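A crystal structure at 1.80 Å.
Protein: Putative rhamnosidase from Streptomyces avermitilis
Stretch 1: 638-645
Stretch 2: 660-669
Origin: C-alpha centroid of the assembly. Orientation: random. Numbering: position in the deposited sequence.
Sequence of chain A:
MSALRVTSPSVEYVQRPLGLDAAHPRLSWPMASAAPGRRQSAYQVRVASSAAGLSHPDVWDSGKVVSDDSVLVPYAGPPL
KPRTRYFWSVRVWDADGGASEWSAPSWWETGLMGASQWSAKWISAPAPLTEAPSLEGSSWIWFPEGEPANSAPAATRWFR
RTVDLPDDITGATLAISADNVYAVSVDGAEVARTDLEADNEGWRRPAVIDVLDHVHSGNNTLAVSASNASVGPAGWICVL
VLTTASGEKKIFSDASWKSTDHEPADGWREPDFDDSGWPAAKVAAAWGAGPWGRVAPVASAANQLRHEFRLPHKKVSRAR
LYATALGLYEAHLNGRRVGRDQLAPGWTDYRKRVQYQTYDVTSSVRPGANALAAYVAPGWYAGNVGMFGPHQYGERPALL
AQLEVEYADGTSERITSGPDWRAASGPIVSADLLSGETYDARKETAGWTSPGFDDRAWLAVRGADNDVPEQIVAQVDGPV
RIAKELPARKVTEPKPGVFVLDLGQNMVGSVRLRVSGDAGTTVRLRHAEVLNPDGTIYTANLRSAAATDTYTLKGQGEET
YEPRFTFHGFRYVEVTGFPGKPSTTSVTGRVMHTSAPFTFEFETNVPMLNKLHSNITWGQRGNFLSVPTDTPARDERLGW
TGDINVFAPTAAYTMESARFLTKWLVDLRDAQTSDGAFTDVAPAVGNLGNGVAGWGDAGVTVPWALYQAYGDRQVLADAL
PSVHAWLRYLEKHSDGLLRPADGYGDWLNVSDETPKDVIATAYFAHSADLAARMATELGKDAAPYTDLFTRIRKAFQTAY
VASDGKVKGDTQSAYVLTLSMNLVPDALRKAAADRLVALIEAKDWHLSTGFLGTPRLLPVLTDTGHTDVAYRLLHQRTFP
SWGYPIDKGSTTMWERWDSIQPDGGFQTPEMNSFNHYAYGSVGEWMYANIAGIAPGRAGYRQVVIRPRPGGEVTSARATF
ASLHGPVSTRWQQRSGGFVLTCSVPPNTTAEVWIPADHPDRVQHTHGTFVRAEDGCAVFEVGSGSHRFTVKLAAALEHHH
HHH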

# COMPACT_ATOMS: atom_id res chain seq x y z
N LEU A 638 -2.41 -3.76 -5.73
CA LEU A 638 -1.67 -3.06 -6.77
C LEU A 638 -1.98 -1.58 -6.72
O LEU A 638 -3.01 -1.18 -6.15
CB LEU A 638 -2.05 -3.64 -8.14
CG LEU A 638 -1.85 -5.16 -8.25
CD1 LEU A 638 -2.28 -5.58 -9.65
CD2 LEU A 638 -0.39 -5.55 -8.07
N GLY A 639 -1.09 -0.77 -7.30
CA GLY A 639 -1.21 0.70 -7.27
C GLY A 639 -2.18 1.16 -8.35
O GLY A 639 -1.77 1.74 -9.36
N TRP A 640 -3.46 0.88 -8.14
CA TRP A 640 -4.49 1.14 -9.16
C TRP A 640 -4.73 2.63 -9.33
O TRP A 640 -5.02 3.33 -8.38
CB TRP A 640 -5.79 0.41 -8.81
CG TRP A 640 -5.82 -1.02 -9.30
CD1 TRP A 640 -5.51 -2.13 -8.57
CD2 TRP A 640 -6.16 -1.49 -10.62
NE1 TRP A 640 -5.67 -3.26 -9.34
CE2 TRP A 640 -6.04 -2.90 -10.60
CE3 TRP A 640 -6.56 -0.86 -11.82
CZ2 TRP A 640 -6.30 -3.69 -11.72
CZ3 TRP A 640 -6.82 -1.64 -12.92
CH2 TRP A 640 -6.69 -3.05 -12.88
N THR A 641 -4.57 3.10 -10.57
CA THR A 641 -4.67 4.53 -10.87
C THR A 641 -6.11 5.07 -10.69
O THR A 641 -6.32 6.11 -10.10
CB THR A 641 -4.14 4.78 -12.32
OG1 THR A 641 -4.84 3.95 -13.26
CG2 THR A 641 -2.69 4.45 -12.39
N GLY A 642 -7.09 4.31 -11.17
CA GLY A 642 -8.49 4.69 -11.03
C GLY A 642 -8.91 4.97 -9.60
O GLY A 642 -9.53 6.00 -9.30
N ASP A 643 -8.53 4.06 -8.70
CA ASP A 643 -8.94 4.18 -7.32
C ASP A 643 -8.35 5.42 -6.65
O ASP A 643 -9.02 6.07 -5.87
CB ASP A 643 -8.51 2.91 -6.57
CG ASP A 643 -9.14 1.65 -7.18
OD1 ASP A 643 -8.99 1.44 -8.40
OD2 ASP A 643 -9.81 0.89 -6.43
N ILE A 644 -7.08 5.69 -6.89
CA ILE A 644 -6.48 6.86 -6.25
C ILE A 644 -6.92 8.17 -6.93
O ILE A 644 -7.10 9.20 -6.26
CB ILE A 644 -4.93 6.73 -6.06
CG1 ILE A 644 -4.40 7.83 -5.12
CG2 ILE A 644 -4.19 6.76 -7.40
CD1 ILE A 644 -5.07 7.89 -3.75
N ASN A 645 -7.17 8.12 -8.24
CA ASN A 645 -7.80 9.24 -8.96
C ASN A 645 -9.04 9.69 -8.21
O ASN A 645 -9.15 10.84 -7.82
CB ASN A 645 -8.19 8.84 -10.39
CG ASN A 645 -9.18 9.80 -11.03
OD1 ASN A 645 -9.12 11.02 -10.81
ND2 ASN A 645 -10.12 9.26 -11.81
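Stretch 2, residues 660-669: FLTKWLVDLR

Stretch 2 packs on stretch 1 through a small, largely apolar contact, in which a helix lies roughly antiparallel to the start of another helix and also touches the loop before it, centred on the indole of Trp664 and without a hydrogen bond or salt bridge across it. Residues 660-669 are helical throughout, within a helix that begins earlier and continues later in the chain. Stretch 1 enters as a loop, with Trp640 at the N-cap position, and is helical from Thr641 to Asn645 and beyond. The N-to-C directions of the two helices differ by 147° (signed crossing angle -147°), and their axes come no closer than 12.9 Å, so side chains must bridge the space between them. The register runs accordingly: the CA of Ile644 lies 9.2 Å from the CA of Leu661, and the CA of Thr641 lies 8.4 Å from the CA of Leu668, while in the loop the CA of Gly639 comes to 8.2 Å from the CA of Trp664. Only 248 Å² is buried, both sides summed.

On stretch 2 the contact is made by Leu661, Trp664 and Leu668, spaced three and four residues apart so that they line one side of the helix; the CA-to-CB bond of each points toward stretch 1. The backbone hydrogen bonds from Trp664 N to Phe660 O (3.1 Å) and from Leu668 N to Trp664 O (2.8 Å) belong to the regular helical pattern that sets this spacing. Trp664, with chi1 t and chi2 at 72°, has the largest area covered. Ile644, whose CA-to-CB bond points toward stretch 2, places CG2 over one face of the indole, 3.8 Å from the centroid of the six-membered ring and 29° off its normal, a CH-pi contact; the same CG2 is 3.4 Å from Trp664 CH2. The edge of the ring meets Gly639 O, 3.8 Å from Trp664 CZ2, and Thr641 CG2, also 3.8 Å from Trp664 CZ2. Gly639 leaves room here: an ideal CB on it would lie a tight 3.1 Å from Trp664 NE1.

Beyond the indole, Ile644 CG1 reaches Leu661 CD2 at 3.9 Å, and Thr641 CG2 approaches Leu668 CD1 at 3.6 Å. Thr641, chi1 p, thus offers its methyl to both Trp664 and Leu668, although its CA-to-CB bond points sideways; its OG1, like Trp664 NE1, is hydrogen-bonded elsewhere in the structure. Outside the contact, Lys663 NZ forms a salt bridge with Asp667 OD2 at 2.8 Å, one helical turn along stretch 2.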

# COMPACT_ATOMS: atom_id res chain seq x y z
N PHE A 660 3.53 10.73 0.40
CA PHE A 660 3.11 9.39 -0.05
C PHE A 660 2.73 9.43 -1.54
O PHE A 660 3.20 8.60 -2.31
CB PHE A 660 1.92 8.86 0.77
CG PHE A 660 1.66 7.37 0.59
CD1 PHE A 660 2.54 6.41 1.15
CD2 PHE A 660 0.56 6.93 -0.13
CE1 PHE A 660 2.30 5.04 0.99
CE2 PHE A 660 0.31 5.57 -0.29
CZ PHE A 660 1.19 4.62 0.27
N LEU A 661 1.89 10.39 -1.91
CA LEU A 661 1.46 10.47 -3.31
C LEU A 661 2.50 11.10 -4.24
O LEU A 661 2.54 10.76 -5.40
CB LEU A 661 0.07 11.12 -3.45
CG LEU A 661 -0.95 10.30 -2.66
CD1 LEU A 661 -2.25 11.09 -2.67
CD2 LEU A 661 -1.14 8.89 -3.22
N THR A 662 3.34 11.99 -3.72
CA THR A 662 4.56 12.43 -4.46
C THR A 662 5.39 11.24 -4.88
O THR A 662 5.77 11.12 -6.04
CB THR A 662 5.42 13.45 -3.66
OG1 THR A 662 4.63 14.61 -3.39
CG2 THR A 662 6.67 13.87 -4.45
N LYS A 663 5.69 10.35 -3.94
CA LYS A 663 6.42 9.13 -4.22
C LYS A 663 5.67 8.29 -5.27
O LYS A 663 6.28 7.82 -6.24
CB LYS A 663 6.59 8.31 -2.92
CG LYS A 663 7.38 7.03 -3.10
CD LYS A 663 6.45 5.89 -3.41
CE LYS A 663 7.19 4.57 -3.43
NZ LYS A 663 6.25 3.51 -3.82
N TRP A 664 4.38 8.11 -5.08
CA TRP A 664 3.62 7.26 -6.01
C TRP A 664 3.62 7.87 -7.44
O TRP A 664 3.68 7.13 -8.42
CB TRP A 664 2.19 7.00 -5.55
CG TRP A 664 1.45 6.12 -6.54
CD1 TRP A 664 1.64 4.79 -6.75
CD2 TRP A 664 0.46 6.55 -7.48
NE1 TRP A 664 0.79 4.35 -7.76
CE2 TRP A 664 0.05 5.41 -8.21
CE3 TRP A 664 -0.13 7.78 -7.76
CZ2 TRP A 664 -0.91 5.47 -9.22
CZ3 TRP A 664 -1.12 7.84 -8.77
CH2 TRP A 664 -1.47 6.68 -9.50
N LEU A 665 3.53 9.18 -7.54
CA LEU A 665 3.54 9.79 -8.90
C LEU A 665 4.88 9.59 -9.60
O LEU A 665 4.93 9.53 -10.83
CB LEU A 665 3.20 11.28 -8.82
CG LEU A 665 1.74 11.58 -8.48
CD1 LEU A 665 1.64 13.03 -8.00
CD2 LEU A 665 0.87 11.31 -9.70
N VAL A 666 5.98 9.48 -8.83
CA VAL A 666 7.22 9.05 -9.41
C VAL A 666 7.09 7.64 -9.99
O VAL A 666 7.60 7.37 -11.11
CB VAL A 666 8.39 9.09 -8.40
CG1 VAL A 666 9.66 8.55 -9.06
CG2 VAL A 666 8.60 10.52 -7.96
N ASP A 667 6.41 6.74 -9.27
CA ASP A 667 6.18 5.37 -9.76
C ASP A 667 5.33 5.42 -11.04
O ASP A 667 5.62 4.71 -12.01
CB ASP A 667 5.42 4.50 -8.77
CG ASP A 667 6.18 4.25 -7.46
OD1 ASP A 667 7.45 4.14 -7.48
OD2 ASP A 667 5.47 4.13 -6.42
N LEU A 668 4.31 6.26 -11.04
CA LEU A 668 3.42 6.33 -12.19
C LEU A 668 4.17 6.81 -13.44
O LEU A 668 4.04 6.21 -14.52
CB LEU A 668 2.25 7.24 -11.90
CG LEU A 668 1.21 7.34 -13.03
CD1 LEU A 668 0.48 6.02 -13.23
CD2 LEU A 668 0.26 8.48 -12.69
N ARG A 669 4.93 7.89 -13.30
CA ARG A 669 5.81 8.35 -14.38
C ARG A 669 6.88 7.37 -14.79
O ARG A 669 7.21 7.29 -15.98
CB ARG A 669 6.40 9.73 -14.10
CG ARG A 669 5.33 10.82 -14.17
CD ARG A 669 5.88 12.23 -14.00
NE ARG A 669 6.54 12.40 -12.70
CZ ARG A 669 5.93 12.89 -11.62
NH1 ARG A 669 4.65 13.26 -11.64
NH2 ARG A 669 6.64 13.04 -10.50